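Local structure of uncharacterised protein (5KKO) at the interface of chains A and B. The protein is of unknown function but packs in the crystal as a two-fold symmetric pair of chains, each a short strand followed by two helices. Sequence-based numbering; all coordinates share one arbitrary frame. Chains: chain A/B, Uncharacterised protein.

Contact 1: the interface of chains A and B. Residues chain A 7, 39, 42-43; chain B 9, 11, 14, 17-18.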
loop_
_atom_site.group_PDB
_atom_site.type_symbol
_atom_site.label_atom_id
_atom_site.label_comp_id
_atom_site.label_asym_id
_atom_site.label_seq_id
_atom_site.Cartn_x
_atom_site.Cartn_y
_atom_site.Cartn_z
ATOM N N PHE A 7 -6.485 4.278 12.391
ATOM C CA PHE A 7 -5.751 4.463 11.155
ATOM C C PHE A 7 -5.037 3.162 10.789
ATOM O O PHE A 7 -4.322 2.557 11.606
ATOM C CB PHE A 7 -4.702 5.599 11.330
ATOM C CG PHE A 7 -5.296 6.928 11.708
ATOM C CD1 PHE A 7 -5.658 7.222 13.029
ATOM C CD2 PHE A 7 -5.483 7.887 10.759
ATOM C CE1 PHE A 7 -6.254 8.467 13.363
ATOM C CE2 PHE A 7 -6.052 9.135 11.066
ATOM C CZ PHE A 7 -6.437 9.447 12.356
ATOM N N LEU A 39 4.532 9.606 10.209
ATOM C CA LEU A 39 3.374 9.863 11.076
ATOM C C LEU A 39 2.426 10.810 10.371
ATOM O O LEU A 39 1.197 10.627 10.435
ATOM C CB LEU A 39 3.827 10.466 12.424
ATOM C CG LEU A 39 4.631 9.489 13.314
ATOM C CD1 LEU A 39 5.220 10.266 14.530
ATOM C CD2 LEU A 39 3.715 8.334 13.820
ATOM N N ILE A 42 0.340 8.954 7.939
ATOM C CA ILE A 42 -0.750 8.193 8.543
ATOM C C ILE A 42 -1.914 9.113 8.867
ATOM O O ILE A 42 -3.043 8.806 8.527
ATOM C CB ILE A 42 -0.262 7.456 9.802
ATOM C CG1 ILE A 42 0.864 6.502 9.440
ATOM C CG2 ILE A 42 -1.487 6.773 10.527
ATOM C CD1 ILE A 42 1.709 6.018 10.674
ATOM N N LYS A 43 -1.629 10.263 9.491
ATOM C CA LYS A 43 -2.667 11.239 9.843
ATOM C C LYS A 43 -3.359 11.805 8.593
ATOM O O LYS A 43 -4.590 11.938 8.536
ATOM C CB LYS A 43 -1.979 12.346 10.657
ATOM C CG LYS A 43 -2.847 13.531 11.132
ATOM C CD LYS A 43 -3.452 13.181 12.450
ATOM C CE LYS A 43 -4.054 14.393 13.182
ATOM N NZ LYS A 43 -4.606 13.919 14.520
ATOM N N ILE B 9 -3.932 1.733 14.198
ATOM C CA ILE B 9 -3.426 2.676 15.191
ATOM C C ILE B 9 -4.574 3.555 15.689
ATOM O O ILE B 9 -5.136 4.337 14.900
ATOM C CB ILE B 9 -2.324 3.538 14.580
ATOM C CG1 ILE B 9 -1.296 2.646 13.920
ATOM C CG2 ILE B 9 -1.707 4.489 15.665
ATOM C CD1 ILE B 9 -0.176 3.419 13.190
ATOM N N GLU B 11 -6.289 6.825 17.278
ATOM C CA GLU B 11 -5.923 8.245 17.198
ATOM C C GLU B 11 -5.174 8.736 18.441
ATOM O O GLU B 11 -4.308 9.625 18.315
ATOM C CB GLU B 11 -7.177 9.096 16.952
ATOM C CG GLU B 11 -6.809 10.544 16.567
ATOM C CD GLU B 11 -7.920 11.252 15.858
ATOM O OE1 GLU B 11 -9.051 11.236 16.356
ATOM O OE2 GLU B 11 -7.655 11.807 14.776
ATOM N N LEU B 14 -1.637 7.680 17.830
ATOM C CA LEU B 14 -1.030 8.461 16.752
ATOM C C LEU B 14 -0.730 9.868 17.226
ATOM O O LEU B 14 0.352 10.403 16.976
ATOM C CB LEU B 14 -1.970 8.447 15.513
ATOM C CG LEU B 14 -1.559 9.378 14.372
ATOM C CD1 LEU B 14 -0.214 8.836 13.840
ATOM C CD2 LEU B 14 -2.553 9.321 13.243
HETATM N N MSE B 17 2.281 9.966 19.466
HETATM C CA MSE B 17 3.565 9.843 18.755
HETATM C C MSE B 17 3.892 11.162 18.039
HETATM O O MSE B 17 5.016 11.632 18.116
HETATM C CB MSE B 17 3.551 8.702 17.713
HETATM C CG MSE B 17 3.532 7.323 18.386
HETATM SE SE MSE B 17 3.737 5.875 17.115
HETATM C CE MSE B 17 2.014 6.063 16.196
ATOM N N LEU B 18 2.882 11.803 17.430
ATOM C CA LEU B 18 3.154 13.134 16.858
ATOM C C LEU B 18 3.610 14.116 17.932
ATOM O O LEU B 18 4.593 14.844 17.734
ATOM C CB LEU B 18 1.899 13.705 16.162
ATOM C CG LEU B 18 1.556 13.022 14.845
ATOM C CD1 LEU B 18 0.064 13.317 14.483
ATOM C CD2 LEU B 18 2.456 13.416 13.746
#
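A:Phe7 and B:Ile9 pair through their backbones as an antiparallel beta bridge. The amide N of A:Phe7 donates to the carbonyl O of B:Ile9 at 2.8 Å. The amide N of B:Ile9 donates back to the carbonyl O of A:Phe7 at 2.7 Å, in a nearly straight bond (168° at H).

The ring of A:Phe7 takes part in a second set of contacts. B:Leu14 lays its methyl CD2 over the middle of one ring face, 3.7 Å from the ring centroid, as a CH-pi contact. CG of B:Leu14 stands opposite its own backbone N (chi1 172°), which sends the branched end toward the partner chain. The carbonyl O of B:Ile9 and CB of B:Glu11 lie in the ring plane at the edge.

Apolar packing continues along the helix of chain A. CG2 of A:Ile42 meets B:Leu14 CD2 at 3.9 Å, so this methyl touches both the ring and the helix. A:Leu39 reaches the far end of the patch. Its CB packs on B:Leu18 CD2 at 3.5 Å, and its CD2 on the selenomethionine methyl CE of B:Met17 at 3.7 Å. The side chains of A:Leu39 and B:Met17 cross at about a right angle.

A long, probably weak salt bridge lies beside the ring. The ammonium NZ of A:Lys43 is 3.7 Å from the carboxylate OE2 of B:Glu11. A bend at chi2 (88°) turns the lysine chain toward it.

The patch is part of a two-fold symmetric interface between two copies of the protein. Strand 6-10 and the C-terminal part of helix 28-43 of chain A meet strand 5-10 and helix 11-21 of chain B. It may be a dimer contact, which the structure alone does not show.

Contact 2: the interface of chains A and B. Residues chain A 11, 14-15, 18; chain B 43, 46.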
loop_
_atom_site.group_PDB
_atom_site.type_symbol
_atom_site.label_atom_id
_atom_site.label_comp_id
_atom_site.label_asym_id
_atom_site.label_seq_id
_atom_site.Cartn_x
_atom_site.Cartn_y
_atom_site.Cartn_z
ATOM N N GLU A 11 1.988 -3.684 7.218
ATOM C CA GLU A 11 3.046 -4.288 8.029
ATOM C C GLU A 11 4.435 -3.841 7.599
ATOM O O GLU A 11 5.309 -3.617 8.442
ATOM C CB GLU A 11 2.958 -5.823 7.980
ATOM C CG GLU A 11 4.126 -6.499 8.692
ATOM C CD GLU A 11 3.808 -7.846 9.329
ATOM O OE1 GLU A 11 4.268 -8.068 10.491
ATOM O OE2 GLU A 11 3.115 -8.671 8.683
ATOM N N LEU A 14 5.187 -0.318 8.932
ATOM C CA LEU A 14 5.364 -0.342 10.375
ATOM C C LEU A 14 6.735 -0.910 10.722
ATOM O O LEU A 14 7.453 -0.313 11.548
ATOM C CB LEU A 14 4.212 -1.108 11.031
ATOM C CG LEU A 14 4.318 -1.433 12.518
ATOM C CD1 LEU A 14 4.216 -0.125 13.088
ATOM C CD2 LEU A 14 3.072 -2.261 12.876
ATOM N N ASN A 15 7.105 -2.059 10.125
ATOM C CA ASN A 15 8.440 -2.609 10.323
ATOM C C ASN A 15 9.539 -1.620 9.933
ATOM O O ASN A 15 10.584 -1.535 10.619
ATOM C CB ASN A 15 8.601 -3.897 9.506
ATOM C CG ASN A 15 7.964 -5.063 10.128
ATOM O OD1 ASN A 15 7.676 -5.075 11.337
ATOM N ND2 ASN A 15 7.742 -6.107 9.313
ATOM N N LEU A 18 9.926 1.017 12.597
ATOM C CA LEU A 18 10.686 0.470 13.746
ATOM C C LEU A 18 12.202 0.521 13.506
ATOM O O LEU A 18 12.988 0.921 14.387
ATOM C CB LEU A 18 10.232 -0.959 14.017
ATOM C CG LEU A 18 8.879 -1.052 14.726
ATOM C CD1 LEU A 18 8.414 -2.470 14.755
ATOM C CD2 LEU A 18 8.999 -0.641 16.198
ATOM N N LYS B 43 2.409 -3.287 17.054
ATOM C CA LYS B 43 2.785 -4.487 16.308
ATOM C C LYS B 43 2.551 -5.772 17.109
ATOM O O LYS B 43 2.138 -6.787 16.543
ATOM C CB LYS B 43 4.275 -4.390 15.910
ATOM C CG LYS B 43 4.703 -5.604 15.128
ATOM C CD LYS B 43 6.183 -5.710 14.966
ATOM C CE LYS B 43 6.481 -6.854 14.010
ATOM N NZ LYS B 43 7.889 -6.803 13.553
ATOM N N SER B 46 1.923 -9.606 16.254
ATOM C CA SER B 46 1.422 -9.491 14.895
ATOM C C SER B 46 0.365 -10.548 14.592
ATOM O O SER B 46 -0.540 -10.312 13.785
ATOM C CB SER B 46 2.590 -9.576 13.923
ATOM O OG SER B 46 2.152 -10.090 12.689
#
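B:Lys43 reaches across to A:Asn15 and makes a hydrogen bond across the contact. Its ammonium NZ donates to the amide oxygen OD1 of A:Asn15 at 2.8 Å. The C=O...N angle at OD1 is 139°. The donor is tilted 28° out of the carbonyl plane. The two side chains cross at about a right angle. CG of A:Asn15 lies beside the backbone N, and OD1 is presented to the lysine tip.

The stem of the lysine supplies the apolar contacts. It is stretched out along its whole length, with CG opposite the backbone N (chi1 -180°). It can therefore pass two leucines before its tip reaches the amide. Near the backbone, CB of B:Lys43 packs on the methyl CD2 of A:Leu14 at 3.9 Å. Further out, CD meets the methyl CD1 of A:Leu18, also at 3.9 Å. The methylenes thus lie against helix 11-20, while the ammonium group ends at a polar side chain.

The remaining charged and polar groups approach loosely. The carboxylate OE1 of A:Glu11 is 4.9 Å from NZ of B:Lys43, too far for a salt bridge. The opposite charges may still attract at this range. OE1 of A:Glu11 is 3.7 Å from the hydroxyl OG of B:Ser46, which is no hydrogen bond. Both A:Glu11 and B:Ser46 are poorly ordered, so their positions are uncertain.

The patch belongs to the two-fold symmetric interface of the pair and ties the end of helix 28-43 of chain B to helix 11-20 of chain A. If the pair also forms in solution, it probably helps to hold the two chains together, the lysine joining an apolar stem to a polar end.

Contact 1 and contact 2 are centred about 14 Å apart, measured between the means of their C-alpha atoms. Both belong to one two-fold symmetric interface. In contact 1, the end of helix 28-43 of chain A meets helix 11-21 of chain B. In contact 2 the roles are exchanged, with helix 11-20 of chain A. Residues 11, 14, 18 and 43 appear in both, each from the opposite chain. The symmetry is inexact at Lys43, while the leucines keep nearly the same torsions. The contacts are thus near-equivalent parts of an interface that may link the chains as a dimer, within a deposited assembly of six copies.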